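Side-chain contacts in endoglucanase (PDB 1DYS), which hydrolyses internal beta-1,4-glucosidic linkages of cellulose as the catalytic domain of a glycoside hydrolase family 6 endoglucanase: residues Leu102-Asn107 with Arg153-Pro158; Gly142-Gly147 with Gly157-Ala162; Tyr165-Leu170 with Ala201-Lys206. All blocks are in the same frame, centred on the assembly; numbering follows the deposited sequence.

Interaction 1 of 3, residues Leu102-Asn107 with Arg153-Pro158; sequences LKLSQN and RNARGP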
loop_
_atom_site.group_PDB
_atom_site.type_symbol
_atom_site.label_atom_id
_atom_site.label_comp_id
_atom_site.label_asym_id
_atom_site.label_seq_id
_atom_site.Cartn_x
_atom_site.Cartn_y
_atom_site.Cartn_z
ATOM N N LEU A 102 2.579 2.739 10.149
ATOM C CA LEU A 102 2.714 3.329 11.480
ATOM C C LEU A 102 2.347 4.809 11.474
ATOM O O LEU A 102 2.714 5.567 10.601
ATOM C CB LEU A 102 4.136 3.174 12.031
ATOM C CG LEU A 102 4.648 1.737 12.090
ATOM C CD1 LEU A 102 6.041 1.725 12.714
ATOM C CD2 LEU A 102 3.735 0.835 12.900
ATOM N N LYS A 103 1.542 5.148 12.460
ATOM C CA LYS A 103 1.071 6.529 12.651
ATOM C C LYS A 103 1.383 6.958 14.073
ATOM O O LYS A 103 1.182 6.174 15.015
ATOM C CB LYS A 103 -0.444 6.587 12.396
ATOM C CG LYS A 103 -0.829 6.120 10.989
ATOM C CD LYS A 103 -2.283 6.363 10.672
ATOM C CE LYS A 103 -2.515 6.348 9.149
ATOM N NZ LYS A 103 -3.963 6.663 8.912
ATOM N N LEU A 104 1.838 8.197 14.245
ATOM C CA LEU A 104 2.199 8.640 15.596
ATOM C C LEU A 104 1.001 8.608 16.526
ATOM O O LEU A 104 1.169 8.165 17.667
ATOM C CB LEU A 104 2.891 9.998 15.584
ATOM C CG LEU A 104 4.301 10.010 14.966
ATOM C CD1 LEU A 104 4.719 11.456 14.786
ATOM C CD2 LEU A 104 5.268 9.240 15.854
ATOM N N SER A 105 -0.181 8.937 16.011
ATOM C CA SER A 105 -1.399 8.926 16.809
ATOM C C SER A 105 -1.952 7.533 17.081
ATOM O O SER A 105 -3.011 7.422 17.725
ATOM C CB SER A 105 -2.431 9.793 16.073
ATOM O OG SER A 105 -2.669 9.302 14.765
ATOM N N GLN A 106 -1.318 6.468 16.609
ATOM C CA GLN A 106 -1.682 5.096 16.860
ATOM C C GLN A 106 -0.486 4.379 17.479
ATOM O O GLN A 106 -0.048 3.302 17.058
ATOM C CB GLN A 106 -2.167 4.356 15.607
ATOM C CG GLN A 106 -3.381 4.997 14.921
ATOM C CD GLN A 106 -3.687 4.308 13.596
ATOM O OE1 GLN A 106 -2.907 3.515 13.047
ATOM N NE2 GLN A 106 -4.855 4.664 13.047
ATOM N N ASN A 107 0.086 5.013 18.516
ATOM C CA ASN A 107 1.223 4.516 19.268
ATOM C C ASN A 107 2.386 4.181 18.339
ATOM O O ASN A 107 3.155 3.274 18.593
ATOM C CB ASN A 107 0.819 3.287 20.096
ATOM C CG ASN A 107 1.813 2.814 21.137
ATOM O OD1 ASN A 107 1.883 1.591 21.368
ATOM N ND2 ASN A 107 2.562 3.678 21.806
ATOM N N ARG A 153 5.051 19.222 11.127
ATOM C CA ARG A 153 5.578 19.925 12.309
ATOM C C ARG A 153 5.232 19.182 13.581
ATOM O O ARG A 153 6.012 19.081 14.541
ATOM C CB ARG A 153 5.035 21.370 12.310
ATOM C CG ARG A 153 5.675 22.249 11.246
ATOM C CD ARG A 153 5.407 23.740 11.477
ATOM N NE ARG A 153 4.041 24.146 11.151
ATOM C CZ ARG A 153 3.162 24.504 12.100
ATOM N NH1 ARG A 153 3.508 24.520 13.377
ATOM N NH2 ARG A 153 1.956 24.829 11.681
ATOM N N ASN A 154 4.053 18.562 13.599
ATOM C CA ASN A 154 3.594 17.734 14.681
ATOM C C ASN A 154 4.362 16.424 14.813
ATOM O O ASN A 154 4.276 15.805 15.864
ATOM C CB ASN A 154 2.117 17.344 14.473
ATOM C CG ASN A 154 1.254 18.107 15.453
ATOM O OD1 ASN A 154 1.293 17.810 16.650
ATOM N ND2 ASN A 154 0.503 19.064 14.935
ATOM N N ALA A 155 4.952 15.949 13.737
ATOM C CA ALA A 155 5.671 14.687 13.694
ATOM C C ALA A 155 7.177 14.799 13.902
ATOM O O ALA A 155 7.884 13.836 14.183
ATOM C CB ALA A 155 5.444 14.110 12.280
ATOM N N ARG A 156 7.678 16.026 13.753
ATOM C CA ARG A 156 9.109 16.325 13.772
ATOM C C ARG A 156 9.831 15.712 14.957
ATOM O O ARG A 156 10.758 14.891 14.804
ATOM C CB ARG A 156 9.316 17.848 13.719
ATOM C CG ARG A 156 10.783 18.310 13.798
ATOM C CD ARG A 156 10.949 19.770 13.504
ATOM N NE ARG A 156 12.162 20.359 13.015
ATOM C CZ ARG A 156 13.204 19.900 12.364
ATOM N NH1 ARG A 156 13.253 18.614 12.061
ATOM N NH2 ARG A 156 14.221 20.693 12.039
ATOM N N GLY A 157 9.446 16.080 16.172
ATOM C CA GLY A 157 10.023 15.614 17.424
ATOM C C GLY A 157 10.199 14.117 17.534
ATOM O O GLY A 157 11.276 13.503 17.616
ATOM N N PRO A 158 9.072 13.392 17.486
ATOM C CA PRO A 158 9.040 11.947 17.557
ATOM C C PRO A 158 9.794 11.323 16.384
ATOM O O PRO A 158 10.451 10.268 16.533
ATOM C CB PRO A 158 7.542 11.560 17.530
ATOM C CG PRO A 158 6.907 12.831 18.087
ATOM C CD PRO A 158 7.727 13.972 17.489
#
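Leu104 reaches from the loop that follows strand 79-85 onto helix 150-169, where its methyls rest on Ala155 and Pro158. The loop belongs to the parallel alpha/beta barrel fold of family 6 cellulases, and the contact joins it to helix 150-169 at a kink: the amide N of Gly157 and the N of Pro158 make no bond to the preceding turn. The leucine CG lies anti to the carbonyl carbon (chi1 -69°), and CD1 is the branch that touches both partners. It comes down on the backbone side of the alanine, Leu104 CD1 being 3.5 Å from Ala155 CA and 3.7 Å from Ala155 CB, and it lies 3.9 Å from Pro158 CB as well. The side chains of Leu104 and Pro158 cross at about a right angle; the ring atom closest to both methyls is CB. Pro89 also touches the Leu104 side chain, while Asp90 OD1 accepts a hydrogen bond from the backbone N of Leu104, and the side chain of Ala155 also touches Asp90. Within the loop, Gln106 N bonds to Lys103 O at 3.0 Å, closing a turn around Leu104 and Ser105. The other branch meets only Pro158 within the two segments, with Leu104 CD2 3.7 Å from Pro158 CB.

Interaction 2 of 3, residues Gly142-Gly147 with Gly157-Ala162; sequences GNMVTG and GPQQEA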
loop_
_atom_site.group_PDB
_atom_site.type_symbol
_atom_site.label_atom_id
_atom_site.label_comp_id
_atom_site.label_asym_id
_atom_site.label_seq_id
_atom_site.Cartn_x
_atom_site.Cartn_y
_atom_site.Cartn_z
ATOM N N GLY A 142 14.509 15.164 4.397
ATOM C CA GLY A 142 13.927 16.135 3.472
ATOM C C GLY A 142 12.635 16.692 4.070
ATOM O O GLY A 142 12.444 17.900 4.142
ATOM N N ASN A 143 11.746 15.808 4.499
ATOM C CA ASN A 143 10.462 16.195 5.085
ATOM C C ASN A 143 10.661 16.993 6.369
ATOM O O ASN A 143 9.845 17.883 6.665
ATOM C CB ASN A 143 9.653 14.915 5.270
ATOM C CG ASN A 143 8.921 14.403 4.050
ATOM O OD1 ASN A 143 7.884 14.963 3.717
ATOM N ND2 ASN A 143 9.465 13.358 3.443
ATOM N N MET A 144 11.712 16.720 7.135
ATOM C CA MET A 144 12.019 17.471 8.340
ATOM C C MET A 144 12.537 18.880 8.054
ATOM O O MET A 144 12.089 19.814 8.750
ATOM C CB MET A 144 13.086 16.765 9.170
ATOM C CG MET A 144 12.612 16.048 10.415
ATOM S SD MET A 144 13.843 14.800 10.825
ATOM C CE MET A 144 13.095 13.338 10.111
ATOM N N VAL A 145 13.394 19.069 7.068
ATOM C CA VAL A 145 13.921 20.378 6.698
ATOM C C VAL A 145 12.935 21.314 6.026
ATOM O O VAL A 145 12.942 22.537 6.224
ATOM C CB VAL A 145 15.116 20.239 5.715
ATOM C CG1 VAL A 145 15.470 21.547 5.013
ATOM C CG2 VAL A 145 16.342 19.685 6.411
ATOM N N THR A 146 12.163 20.819 5.077
ATOM C CA THR A 146 11.272 21.680 4.304
ATOM C C THR A 146 9.814 21.481 4.663
ATOM O O THR A 146 8.931 22.147 4.121
ATOM C CB THR A 146 11.534 21.425 2.808
ATOM O OG1 THR A 146 11.220 20.042 2.554
ATOM C CG2 THR A 146 12.990 21.673 2.446
ATOM N N GLY A 147 9.520 20.560 5.578
ATOM C CA GLY A 147 8.150 20.240 5.938
ATOM C C GLY A 147 7.536 21.250 6.902
ATOM O O GLY A 147 7.708 21.065 8.102
ATOM N N GLY A 157 9.446 16.080 16.172
ATOM C CA GLY A 157 10.023 15.614 17.424
ATOM C C GLY A 157 10.199 14.117 17.534
ATOM O O GLY A 157 11.276 13.503 17.616
ATOM N N PRO A 158 9.072 13.392 17.486
ATOM C CA PRO A 158 9.040 11.947 17.557
ATOM C C PRO A 158 9.794 11.323 16.384
ATOM O O PRO A 158 10.451 10.268 16.533
ATOM C CB PRO A 158 7.542 11.560 17.530
ATOM C CG PRO A 158 6.907 12.831 18.087
ATOM C CD PRO A 158 7.727 13.972 17.489
ATOM N N GLN A 159 9.765 11.949 15.216
ATOM C CA GLN A 159 10.483 11.301 14.089
ATOM C C GLN A 159 11.984 11.369 14.305
ATOM O O GLN A 159 12.722 10.411 14.011
ATOM C CB GLN A 159 10.053 11.842 12.735
ATOM C CG GLN A 159 8.668 11.409 12.285
ATOM C CD GLN A 159 8.360 11.993 10.913
ATOM O OE1 GLN A 159 8.918 12.994 10.504
ATOM N NE2 GLN A 159 7.467 11.344 10.187
ATOM N N GLN A 160 12.477 12.456 14.891
ATOM C CA GLN A 160 13.907 12.558 15.195
ATOM C C GLN A 160 14.298 11.511 16.217
ATOM O O GLN A 160 15.319 10.826 16.120
ATOM C CB GLN A 160 14.309 13.939 15.685
ATOM C CG GLN A 160 14.164 15.055 14.648
ATOM C CD GLN A 160 14.503 16.402 15.262
ATOM O OE1 GLN A 160 14.597 16.532 16.484
ATOM N NE2 GLN A 160 14.675 17.451 14.474
ATOM N N GLU A 161 13.433 11.321 17.233
ATOM C CA GLU A 161 13.659 10.293 18.231
ATOM C C GLU A 161 13.619 8.897 17.599
ATOM O O GLU A 161 14.436 8.039 17.938
ATOM C CB GLU A 161 12.612 10.382 19.355
ATOM C CG GLU A 161 12.756 9.250 20.365
ATOM C CD GLU A 161 11.850 9.402 21.573
ATOM O OE1 GLU A 161 11.322 10.515 21.782
ATOM O OE2 GLU A 161 11.674 8.420 22.327
ATOM N N ALA A 162 12.698 8.679 16.646
ATOM C CA ALA A 162 12.640 7.384 15.984
ATOM C C ALA A 162 13.923 7.052 15.221
ATOM O O ALA A 162 14.424 5.927 15.308
ATOM C CB ALA A 162 11.492 7.292 14.979
#
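Met144 projects from helix 140-146 towards helix 150-169 and meets it at the side chains of Gln159 and Gln160. Its first torsion, -105°, falls outside the usual staggered positions; chi2 is extended, and a bend at chi3 (-98°) turns the methyl towards Gln159. The sulfur touches the aliphatic part of its neighbour, Met144 SD lying 3.8 Å from Gln160 CG, where the two side chains cross obliquely. The approach to the other glutamine is looser: Met144 CE stands 4.2 Å from Gln159 OE1. The methionine thus packs against two buried, extended side chains whose NE2 atoms are bonded to different outside partners, that of Gln159 to Pro89 O and that of Gln160 to Glu199 OE2. Two residues on from Met144, Thr146 OG1 folds back to Gly142 O, one turn earlier, at 2.9 Å and 41° above the carbonyl plane, and shares that oxygen with its own backbone N. The same hydroxyl bonds Trp186 NE1, and the Met144 side chain is about 8 Å from that of Trp186, so this helix-helix packing lies near the substrate site of the family 6 barrel, on the short helix following Asp139, one of its probable proton donors.

Interaction 3 of 3, residues Tyr165-Leu170 with Ala201-Lys206; sequences YAISQL and ATILQK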
loop_
_atom_site.group_PDB
_atom_site.type_symbol
_atom_site.label_atom_id
_atom_site.label_comp_id
_atom_site.label_asym_id
_atom_site.label_seq_id
_atom_site.Cartn_x
_atom_site.Cartn_y
_atom_site.Cartn_z
ATOM N N TYR A 165 16.775 6.429 17.459
ATOM C CA TYR A 165 16.632 5.116 18.034
ATOM C C TYR A 165 17.127 4.017 17.088
ATOM O O TYR A 165 17.854 3.113 17.515
ATOM C CB TYR A 165 15.182 4.832 18.476
ATOM C CG TYR A 165 15.054 3.463 19.108
ATOM C CD1 TYR A 165 15.358 3.336 20.477
ATOM C CD2 TYR A 165 14.664 2.316 18.456
ATOM C CE1 TYR A 165 15.287 2.107 21.092
ATOM C CE2 TYR A 165 14.604 1.083 19.071
ATOM C CZ TYR A 165 14.906 0.975 20.415
ATOM O OH TYR A 165 14.837 -0.226 21.068
ATOM N N ALA A 166 16.785 4.186 15.812
ATOM C CA ALA A 166 17.254 3.193 14.834
ATOM C C ALA A 166 18.786 3.204 14.719
ATOM O O ALA A 166 19.343 2.097 14.750
ATOM C CB ALA A 166 16.577 3.572 13.522
ATOM N N ILE A 167 19.413 4.377 14.727
ATOM C CA ILE A 167 20.872 4.432 14.680
ATOM C C ILE A 167 21.414 3.771 15.942
ATOM O O ILE A 167 22.358 2.992 15.876
ATOM C CB ILE A 167 21.374 5.880 14.610
ATOM C CG1 ILE A 167 20.921 6.534 13.285
ATOM C CG2 ILE A 167 22.892 6.009 14.709
ATOM C CD1 ILE A 167 21.052 8.040 13.214
ATOM N N SER A 168 20.824 4.151 17.092
ATOM C CA SER A 168 21.327 3.592 18.360
ATOM C C SER A 168 21.295 2.082 18.393
ATOM O O SER A 168 22.127 1.445 19.067
ATOM C CB SER A 168 20.561 4.160 19.563
ATOM O OG SER A 168 19.267 3.613 19.826
ATOM N N GLN A 169 20.302 1.441 17.773
ATOM C CA GLN A 169 20.202 -0.004 17.812
ATOM C C GLN A 169 21.021 -0.769 16.775
ATOM O O GLN A 169 21.053 -1.997 16.832
ATOM C CB GLN A 169 18.739 -0.446 17.595
ATOM C CG GLN A 169 17.872 -0.160 18.828
ATOM C CD GLN A 169 18.140 -1.282 19.819
ATOM O OE1 GLN A 169 18.017 -2.481 19.518
ATOM N NE2 GLN A 169 18.601 -0.898 20.999
ATOM N N LEU A 170 21.647 -0.079 15.832
ATOM C CA LEU A 170 22.349 -0.711 14.735
ATOM C C LEU A 170 23.828 -0.388 14.697
ATOM O O LEU A 170 24.416 -0.104 13.650
ATOM C CB LEU A 170 21.681 -0.246 13.409
ATOM C CG LEU A 170 20.249 -0.796 13.298
ATOM C CD1 LEU A 170 19.511 -0.089 12.146
ATOM C CD2 LEU A 170 20.181 -2.286 13.075
ATOM N N ALA A 201 22.933 16.692 12.501
ATOM C CA ALA A 201 23.591 16.839 13.803
ATOM C C ALA A 201 22.582 16.579 14.933
ATOM O O ALA A 201 22.948 15.896 15.895
ATOM C CB ALA A 201 24.293 18.168 13.991
ATOM N N THR A 202 21.392 17.135 14.866
ATOM C CA THR A 202 20.373 16.933 15.897
ATOM C C THR A 202 20.012 15.470 16.051
ATOM O O THR A 202 19.891 14.994 17.180
ATOM C CB THR A 202 19.124 17.759 15.561
ATOM O OG1 THR A 202 19.491 19.141 15.575
ATOM C CG2 THR A 202 17.983 17.497 16.527
ATOM N N ILE A 203 19.787 14.753 14.942
ATOM C CA ILE A 203 19.489 13.334 15.002
ATOM C C ILE A 203 20.604 12.508 15.611
ATOM O O ILE A 203 20.324 11.559 16.359
ATOM C CB ILE A 203 19.162 12.767 13.596
ATOM C CG1 ILE A 203 17.758 13.280 13.258
ATOM C CG2 ILE A 203 19.262 11.258 13.498
ATOM C CD1 ILE A 203 17.451 13.259 11.783
ATOM N N LEU A 204 21.854 12.801 15.281
ATOM C CA LEU A 204 22.979 12.052 15.834
ATOM C C LEU A 204 23.121 12.288 17.336
ATOM O O LEU A 204 23.428 11.356 18.099
ATOM C CB LEU A 204 24.267 12.424 15.087
ATOM C CG LEU A 204 24.353 11.782 13.687
ATOM C CD1 LEU A 204 25.604 12.231 12.962
ATOM C CD2 LEU A 204 24.365 10.269 13.819
ATOM N N GLN A 205 22.858 13.520 17.789
ATOM C CA GLN A 205 22.887 13.758 19.240
ATOM C C GLN A 205 21.892 12.844 19.953
ATOM O O GLN A 205 22.233 12.251 20.976
ATOM C CB GLN A 205 22.553 15.195 19.595
ATOM C CG GLN A 205 23.487 16.242 19.015
ATOM C CD GLN A 205 22.996 17.640 19.358
ATOM O OE1 GLN A 205 22.904 18.533 18.512
ATOM N NE2 GLN A 205 22.664 17.830 20.632
ATOM N N LYS A 206 20.675 12.717 19.425
ATOM C CA LYS A 206 19.649 11.852 19.983
ATOM C C LYS A 206 19.990 10.379 19.929
ATOM O O LYS A 206 19.643 9.655 20.884
ATOM C CB LYS A 206 18.302 12.103 19.280
ATOM C CG LYS A 206 17.987 13.584 19.270
ATOM C CD LYS A 206 16.519 13.879 19.067
ATOM C CE LYS A 206 16.309 15.364 18.792
ATOM N NZ LYS A 206 16.829 16.206 19.913
#
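Apolar packing joins the two helices through Ile167 CD1, which meets both Ile203 and Leu204. The nearer partner is a branch methyl, with Ile203 CG2 3.7 Å from Ile167 CD1; Leu204 CD2 lies 4.0 Å from the same atom. Ile167 holds CG1 anti to the carbonyl carbon (chi1 -65°) and continues with an extended chi2, which carries its terminal methyl out to helix 190-207. Its side chain crosses each of the other two at about a right angle. Although the first bond of the Leu204 side chain leads away from helix 150-169, its CG sits beside the backbone N; CD1 continues the extended chain, and CD2, the side branch, turns to Ile167. Ile213, in a following loop, touches both Ile167 and Leu204.

The two helices flank strand 175-180, which pairs in parallel with strands 132-136 and 215-218, as in the successive beta-alpha units of the family 6 barrel. Their contact therefore joins neighbouring helices of its outer layer. Ile203 also touches Ile141 and Met144 of helix 140-146, which extends the apolar packing.

Among the hydrogen bonds, Ser168 OG, with chi1 at 78°, turns back to Tyr165 O at 2.8 Å, tilted 20° from the carbonyl plane. That oxygen also receives Gln169 N at 3.0 Å, so two donors grip one carbonyl close to the end of helix 150-169. The first side-chain bond of Tyr165 leads away from helix 190-207, and its OH bonds to Asn118 OD1, joining helix 150-169 to helix 108-126.

All three contacts use helix 150-169, at successive positions along it. Interactions 2 and 3 are buried, whereas interaction 1 is only partly buried, with its centre farthest from that of the chain, at about 23 Å. It joins a loop to the helix; the other two join helix to helix. Aliphatic packing carries interactions 1 and 3, but interaction 2 sets a thioether beside glutamine chains with polar outside partners. Interactions 1 and 2 share Gly157 and Pro158. Interactions 2 and 3 touch directly: Met144 SD lies 4.0 Å from Ile203 CD1, making the packing continuous from helix 140-146 to helix 190-207. Interactions 1 and 3 do not touch.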